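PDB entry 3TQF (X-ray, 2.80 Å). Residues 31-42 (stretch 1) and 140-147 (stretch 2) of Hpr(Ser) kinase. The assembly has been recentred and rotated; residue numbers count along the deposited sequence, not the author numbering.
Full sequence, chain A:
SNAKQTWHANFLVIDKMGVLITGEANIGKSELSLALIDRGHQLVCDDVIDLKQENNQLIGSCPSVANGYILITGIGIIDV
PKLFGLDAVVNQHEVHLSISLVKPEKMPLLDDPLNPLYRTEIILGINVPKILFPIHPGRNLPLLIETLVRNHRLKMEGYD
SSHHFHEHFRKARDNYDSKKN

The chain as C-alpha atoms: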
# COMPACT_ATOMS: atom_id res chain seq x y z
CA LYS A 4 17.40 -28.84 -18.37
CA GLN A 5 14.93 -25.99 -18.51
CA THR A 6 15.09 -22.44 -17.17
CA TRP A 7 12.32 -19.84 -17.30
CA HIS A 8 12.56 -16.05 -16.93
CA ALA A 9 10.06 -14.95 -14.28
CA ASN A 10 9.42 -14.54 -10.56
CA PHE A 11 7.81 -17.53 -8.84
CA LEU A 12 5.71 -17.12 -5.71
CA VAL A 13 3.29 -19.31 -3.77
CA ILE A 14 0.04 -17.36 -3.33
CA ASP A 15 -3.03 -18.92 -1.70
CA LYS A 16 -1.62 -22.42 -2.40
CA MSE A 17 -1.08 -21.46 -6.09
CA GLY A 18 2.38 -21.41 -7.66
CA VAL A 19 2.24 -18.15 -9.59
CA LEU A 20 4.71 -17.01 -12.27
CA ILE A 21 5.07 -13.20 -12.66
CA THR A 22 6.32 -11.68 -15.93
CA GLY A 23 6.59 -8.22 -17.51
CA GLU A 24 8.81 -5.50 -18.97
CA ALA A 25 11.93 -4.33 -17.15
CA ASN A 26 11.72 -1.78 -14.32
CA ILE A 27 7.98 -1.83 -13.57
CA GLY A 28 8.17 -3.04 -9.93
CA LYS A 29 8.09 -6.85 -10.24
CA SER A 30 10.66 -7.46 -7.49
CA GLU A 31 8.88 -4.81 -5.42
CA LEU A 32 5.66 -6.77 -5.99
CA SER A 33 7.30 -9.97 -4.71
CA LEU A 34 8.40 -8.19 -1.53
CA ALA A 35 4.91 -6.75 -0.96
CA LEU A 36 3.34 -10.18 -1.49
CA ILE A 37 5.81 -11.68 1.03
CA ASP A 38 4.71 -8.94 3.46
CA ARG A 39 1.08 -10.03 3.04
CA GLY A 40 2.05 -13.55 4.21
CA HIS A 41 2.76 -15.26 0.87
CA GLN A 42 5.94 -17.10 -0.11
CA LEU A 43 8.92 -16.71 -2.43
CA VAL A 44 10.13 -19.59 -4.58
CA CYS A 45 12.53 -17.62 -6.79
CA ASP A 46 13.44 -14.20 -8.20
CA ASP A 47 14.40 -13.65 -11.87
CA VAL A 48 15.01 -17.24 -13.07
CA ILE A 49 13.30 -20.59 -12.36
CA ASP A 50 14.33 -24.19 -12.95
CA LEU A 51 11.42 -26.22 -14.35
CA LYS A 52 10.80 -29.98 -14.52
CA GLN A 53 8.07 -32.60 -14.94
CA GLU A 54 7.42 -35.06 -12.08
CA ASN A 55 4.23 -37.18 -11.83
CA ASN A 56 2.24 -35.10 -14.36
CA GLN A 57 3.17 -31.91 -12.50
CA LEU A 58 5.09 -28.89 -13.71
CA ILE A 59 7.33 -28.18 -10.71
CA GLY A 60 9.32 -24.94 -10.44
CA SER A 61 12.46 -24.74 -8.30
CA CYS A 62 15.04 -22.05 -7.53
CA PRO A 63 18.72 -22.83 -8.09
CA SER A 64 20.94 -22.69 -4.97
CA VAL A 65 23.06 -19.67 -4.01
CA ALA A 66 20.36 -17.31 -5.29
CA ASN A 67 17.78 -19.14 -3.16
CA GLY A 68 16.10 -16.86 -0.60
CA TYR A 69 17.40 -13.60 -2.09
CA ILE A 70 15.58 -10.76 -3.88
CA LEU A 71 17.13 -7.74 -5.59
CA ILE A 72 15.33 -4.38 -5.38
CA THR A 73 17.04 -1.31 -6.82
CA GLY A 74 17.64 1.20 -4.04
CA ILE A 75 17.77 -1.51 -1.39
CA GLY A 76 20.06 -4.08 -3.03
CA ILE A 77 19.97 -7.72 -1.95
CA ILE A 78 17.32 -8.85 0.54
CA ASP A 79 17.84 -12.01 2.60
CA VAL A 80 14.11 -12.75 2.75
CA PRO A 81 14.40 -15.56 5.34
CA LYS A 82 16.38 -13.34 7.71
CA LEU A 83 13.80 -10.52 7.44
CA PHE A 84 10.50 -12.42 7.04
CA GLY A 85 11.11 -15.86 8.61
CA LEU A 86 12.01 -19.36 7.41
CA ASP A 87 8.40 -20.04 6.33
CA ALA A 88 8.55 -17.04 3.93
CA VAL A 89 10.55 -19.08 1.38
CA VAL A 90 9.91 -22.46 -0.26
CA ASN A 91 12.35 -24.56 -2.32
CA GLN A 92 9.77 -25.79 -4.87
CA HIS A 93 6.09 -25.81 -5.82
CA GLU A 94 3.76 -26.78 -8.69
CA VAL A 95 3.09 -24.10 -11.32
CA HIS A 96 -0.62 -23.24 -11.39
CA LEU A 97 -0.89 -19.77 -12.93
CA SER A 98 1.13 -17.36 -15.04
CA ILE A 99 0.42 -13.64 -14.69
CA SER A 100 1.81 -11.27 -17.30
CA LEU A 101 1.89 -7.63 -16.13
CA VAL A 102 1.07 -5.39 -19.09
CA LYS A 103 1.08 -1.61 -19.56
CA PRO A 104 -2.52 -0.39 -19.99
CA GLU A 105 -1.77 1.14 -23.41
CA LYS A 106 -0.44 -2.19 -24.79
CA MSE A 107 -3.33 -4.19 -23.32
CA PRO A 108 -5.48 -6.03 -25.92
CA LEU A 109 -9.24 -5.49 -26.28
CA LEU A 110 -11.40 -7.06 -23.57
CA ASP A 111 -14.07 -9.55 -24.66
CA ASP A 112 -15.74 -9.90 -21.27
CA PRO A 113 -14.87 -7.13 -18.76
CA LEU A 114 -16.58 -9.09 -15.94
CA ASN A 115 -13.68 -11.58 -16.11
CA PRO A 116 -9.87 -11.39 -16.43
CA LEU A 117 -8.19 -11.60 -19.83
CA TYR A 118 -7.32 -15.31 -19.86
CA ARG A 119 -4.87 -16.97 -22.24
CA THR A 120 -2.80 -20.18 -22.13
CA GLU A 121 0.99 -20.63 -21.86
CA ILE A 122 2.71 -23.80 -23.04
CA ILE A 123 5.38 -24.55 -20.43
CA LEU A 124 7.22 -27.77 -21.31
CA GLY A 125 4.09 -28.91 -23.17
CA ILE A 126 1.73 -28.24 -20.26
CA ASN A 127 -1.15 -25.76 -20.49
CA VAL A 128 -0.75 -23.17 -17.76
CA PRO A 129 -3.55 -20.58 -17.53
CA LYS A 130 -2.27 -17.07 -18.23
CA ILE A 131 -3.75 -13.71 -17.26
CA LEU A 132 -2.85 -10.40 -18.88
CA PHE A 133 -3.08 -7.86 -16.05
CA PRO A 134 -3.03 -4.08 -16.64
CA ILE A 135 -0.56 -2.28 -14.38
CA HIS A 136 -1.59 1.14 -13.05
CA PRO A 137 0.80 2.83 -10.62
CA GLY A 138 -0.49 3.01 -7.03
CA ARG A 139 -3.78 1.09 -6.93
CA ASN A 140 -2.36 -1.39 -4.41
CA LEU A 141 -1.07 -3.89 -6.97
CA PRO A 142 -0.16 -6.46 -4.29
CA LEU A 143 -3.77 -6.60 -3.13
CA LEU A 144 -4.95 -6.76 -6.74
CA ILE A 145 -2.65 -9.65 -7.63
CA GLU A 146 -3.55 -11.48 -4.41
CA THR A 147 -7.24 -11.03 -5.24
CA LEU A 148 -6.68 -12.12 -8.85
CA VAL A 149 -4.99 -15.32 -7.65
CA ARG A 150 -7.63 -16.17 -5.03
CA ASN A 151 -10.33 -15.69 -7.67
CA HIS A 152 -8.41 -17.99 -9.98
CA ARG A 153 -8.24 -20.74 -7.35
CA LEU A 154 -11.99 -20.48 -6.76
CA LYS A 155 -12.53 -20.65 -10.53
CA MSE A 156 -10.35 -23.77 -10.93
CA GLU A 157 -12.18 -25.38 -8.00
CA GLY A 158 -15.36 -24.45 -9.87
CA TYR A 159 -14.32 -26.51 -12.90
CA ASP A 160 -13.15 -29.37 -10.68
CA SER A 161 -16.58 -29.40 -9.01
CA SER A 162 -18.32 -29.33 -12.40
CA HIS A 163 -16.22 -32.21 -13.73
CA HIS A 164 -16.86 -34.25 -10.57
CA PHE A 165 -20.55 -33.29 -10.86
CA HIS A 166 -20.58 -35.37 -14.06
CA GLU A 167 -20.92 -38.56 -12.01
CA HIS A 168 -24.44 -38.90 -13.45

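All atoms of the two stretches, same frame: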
# COMPACT_ATOMS: atom_id res chain seq x y z
N GLU A 31 9.59 -5.54 -6.45
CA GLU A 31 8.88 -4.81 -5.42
C GLU A 31 7.54 -5.47 -5.13
O GLU A 31 7.08 -5.48 -4.00
CB GLU A 31 8.68 -3.35 -5.84
CG GLU A 31 9.97 -2.51 -5.82
CD GLU A 31 10.74 -2.52 -7.15
OE1 GLU A 31 10.85 -3.59 -7.79
OE2 GLU A 31 11.25 -1.45 -7.54
N LEU A 32 6.91 -6.03 -6.16
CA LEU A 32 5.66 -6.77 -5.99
C LEU A 32 5.87 -8.05 -5.19
O LEU A 32 5.06 -8.38 -4.32
CB LEU A 32 5.03 -7.10 -7.35
CG LEU A 32 3.74 -7.93 -7.34
CD1 LEU A 32 2.70 -7.32 -6.42
CD2 LEU A 32 3.20 -8.07 -8.76
N SER A 33 6.96 -8.77 -5.47
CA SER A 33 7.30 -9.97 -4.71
C SER A 33 7.41 -9.64 -3.23
O SER A 33 6.76 -10.26 -2.40
CB SER A 33 8.60 -10.60 -5.20
OG SER A 33 8.43 -11.22 -6.47
N LEU A 34 8.22 -8.63 -2.91
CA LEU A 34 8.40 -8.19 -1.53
C LEU A 34 7.06 -7.90 -0.86
O LEU A 34 6.78 -8.41 0.23
CB LEU A 34 9.29 -6.94 -1.46
CG LEU A 34 9.80 -6.53 -0.07
CD1 LEU A 34 10.68 -7.61 0.53
CD2 LEU A 34 10.56 -5.21 -0.13
N ALA A 35 6.22 -7.10 -1.51
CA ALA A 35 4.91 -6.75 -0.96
C ALA A 35 4.04 -7.98 -0.72
O ALA A 35 3.38 -8.09 0.31
CB ALA A 35 4.20 -5.77 -1.88
N LEU A 36 4.06 -8.93 -1.66
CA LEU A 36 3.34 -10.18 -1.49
C LEU A 36 3.89 -11.01 -0.32
O LEU A 36 3.11 -11.61 0.42
CB LEU A 36 3.36 -10.99 -2.79
CG LEU A 36 2.47 -10.43 -3.90
CD1 LEU A 36 2.82 -11.06 -5.23
CD2 LEU A 36 1.00 -10.64 -3.59
N ILE A 37 5.21 -11.02 -0.14
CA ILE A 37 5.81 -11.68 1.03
C ILE A 37 5.29 -11.04 2.32
O ILE A 37 5.01 -11.74 3.29
CB ILE A 37 7.38 -11.61 1.04
CG1 ILE A 37 8.00 -12.21 -0.23
CG2 ILE A 37 7.94 -12.33 2.27
CD1 ILE A 37 7.49 -13.58 -0.58
N ASP A 38 5.17 -9.72 2.31
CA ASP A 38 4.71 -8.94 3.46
C ASP A 38 3.25 -9.22 3.80
O ASP A 38 2.84 -9.07 4.94
CB ASP A 38 4.92 -7.44 3.20
CG ASP A 38 4.58 -6.57 4.40
OD1 ASP A 38 5.18 -6.77 5.48
OD2 ASP A 38 3.72 -5.68 4.26
N ARG A 39 2.47 -9.64 2.80
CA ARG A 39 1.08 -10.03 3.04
C ARG A 39 0.95 -11.49 3.50
O ARG A 39 -0.16 -11.96 3.69
CB ARG A 39 0.21 -9.83 1.80
CG ARG A 39 0.51 -8.58 0.99
CD ARG A 39 -0.68 -7.66 0.79
NE ARG A 39 -1.98 -8.32 0.84
CZ ARG A 39 -3.10 -7.70 1.19
NH1 ARG A 39 -3.10 -6.41 1.50
NH2 ARG A 39 -4.24 -8.38 1.22
N GLY A 40 2.06 -12.19 3.67
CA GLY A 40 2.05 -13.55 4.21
C GLY A 40 2.23 -14.66 3.17
O GLY A 40 2.08 -15.84 3.50
N HIS A 41 2.55 -14.29 1.94
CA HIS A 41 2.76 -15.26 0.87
C HIS A 41 4.23 -15.67 0.85
O HIS A 41 4.99 -15.25 1.72
CB HIS A 41 2.31 -14.69 -0.48
CG HIS A 41 0.89 -14.20 -0.46
ND1 HIS A 41 -0.16 -14.99 -0.05
CD2 HIS A 41 0.35 -13.01 -0.79
CE1 HIS A 41 -1.28 -14.31 -0.12
NE2 HIS A 41 -1.00 -13.10 -0.57
N GLN A 42 4.62 -16.49 -0.12
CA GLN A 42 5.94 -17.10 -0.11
C GLN A 42 6.69 -16.91 -1.42
O GLN A 42 6.10 -16.88 -2.49
CB GLN A 42 5.83 -18.59 0.19
CG GLN A 42 5.32 -18.92 1.57
CD GLN A 42 5.06 -20.40 1.76
OE1 GLN A 42 4.44 -21.04 0.91
NE2 GLN A 42 5.51 -20.94 2.88
N ASN A 140 -2.61 -0.27 -5.30
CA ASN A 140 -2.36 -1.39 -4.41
C ASN A 140 -2.27 -2.69 -5.20
O ASN A 140 -3.02 -3.63 -4.96
CB ASN A 140 -3.43 -1.46 -3.31
CG ASN A 140 -2.88 -2.02 -1.98
OD1 ASN A 140 -2.07 -2.96 -1.96
ND2 ASN A 140 -3.33 -1.43 -0.87
N LEU A 141 -1.32 -2.73 -6.12
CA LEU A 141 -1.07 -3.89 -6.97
C LEU A 141 -0.91 -5.22 -6.21
O LEU A 141 -1.38 -6.25 -6.68
CB LEU A 141 0.16 -3.64 -7.86
CG LEU A 141 0.55 -4.73 -8.87
CD1 LEU A 141 -0.56 -4.99 -9.86
CD2 LEU A 141 1.83 -4.32 -9.59
N PRO A 142 -0.25 -5.21 -5.04
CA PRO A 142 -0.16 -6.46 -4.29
C PRO A 142 -1.52 -7.03 -3.94
O PRO A 142 -1.75 -8.23 -4.10
CB PRO A 142 0.59 -6.07 -3.02
CG PRO A 142 1.39 -4.89 -3.42
CD PRO A 142 0.54 -4.14 -4.40
N LEU A 143 -2.42 -6.17 -3.47
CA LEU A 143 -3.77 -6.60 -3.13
C LEU A 143 -4.51 -7.08 -4.37
O LEU A 143 -5.28 -8.03 -4.31
CB LEU A 143 -4.54 -5.47 -2.45
CG LEU A 143 -5.99 -5.76 -2.05
CD1 LEU A 143 -6.06 -6.78 -0.94
CD2 LEU A 143 -6.69 -4.48 -1.65
N LEU A 144 -4.27 -6.41 -5.50
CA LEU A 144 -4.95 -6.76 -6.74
C LEU A 144 -4.52 -8.13 -7.23
O LEU A 144 -5.35 -8.95 -7.60
CB LEU A 144 -4.69 -5.69 -7.81
CG LEU A 144 -5.19 -4.28 -7.49
CD1 LEU A 144 -5.04 -3.38 -8.70
CD2 LEU A 144 -6.62 -4.30 -7.01
N ILE A 145 -3.22 -8.37 -7.21
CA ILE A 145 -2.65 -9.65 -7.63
C ILE A 145 -3.05 -10.78 -6.68
O ILE A 145 -3.35 -11.88 -7.12
CB ILE A 145 -1.12 -9.56 -7.73
CG1 ILE A 145 -0.72 -8.63 -8.88
CG2 ILE A 145 -0.50 -10.95 -7.94
CD1 ILE A 145 -1.02 -9.17 -10.26
N GLU A 146 -3.07 -10.50 -5.39
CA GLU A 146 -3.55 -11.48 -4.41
C GLU A 146 -5.01 -11.84 -4.67
O GLU A 146 -5.39 -13.00 -4.61
CB GLU A 146 -3.39 -10.96 -2.98
CG GLU A 146 -4.03 -11.85 -1.92
CD GLU A 146 -3.96 -11.24 -0.54
OE1 GLU A 146 -2.90 -11.32 0.10
OE2 GLU A 146 -4.97 -10.67 -0.10
N THR A 147 -5.82 -10.83 -4.96
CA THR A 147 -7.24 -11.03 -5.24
C THR A 147 -7.45 -11.78 -6.56
O THR A 147 -8.31 -12.64 -6.65
CB THR A 147 -7.98 -9.68 -5.28
OG1 THR A 147 -7.71 -8.96 -4.07
CG2 THR A 147 -9.48 -9.89 -5.41

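Two helices, 31-38 and 141-147, cross at 72° with their axes 9.3 Å apart at closest approach, and the contact divides into an apolar patch and a polar cluster at the end of the first helix.

The apolar patch is built around Pro142. Pro142 CA lies 5.8 Å from Leu36 CA, a close backbone approach that suits small or compact side chains. Ala35 points its CB toward the other helix, and Ala35 CB meets Pro142 CG at 3.3 Å, a tight contact. Pro142 sits in the first turn, where a residue without an amide hydrogen costs the helix no backbone bond. Leu32, one turn before Leu36, leaves its backbone sideways, but its t/p rotamer brings the tip across: CD1 reaches Pro142 CG at 4.1 Å, while CD2 lies 4.1 Å from Leu141 CD2 and 4.0 Å from Ile145 CG1. Leu36 likewise starts sideways, and its CD1 comes within 4.3 Å of Ile145 CG2. Together the two stretches bury 471 Å².

The polar cluster centres on the carboxylate of Glu146, which an extended t/t chain carries to two partners. Arg39 forms a salt bridge with it, donating from NH2 to OE2 (2.7 Å) and from NE to OE1 (3.2 Å), so that both oxygens are engaged. His41 NE2 also donates to Glu146 OE1, at 2.7 Å, with the oxygen near the plane of the ring, where an N-H can reach it. The guanidinium is not surrounded by charge alone: Leu143 CA covers one face, and Leu143 CD1 lies 3.2 Å from Arg39 NH2.

Gly40, which does not touch the partner, is where the chain leaves helical geometry between Arg39 and His41. Its phi of 103° closes a Schellman motif, with Gly40 N bonded to Ile37 O (3.0 Å) and His41 N to Leu36 O (3.1 Å); a CB there would jam against the preceding carbonyl.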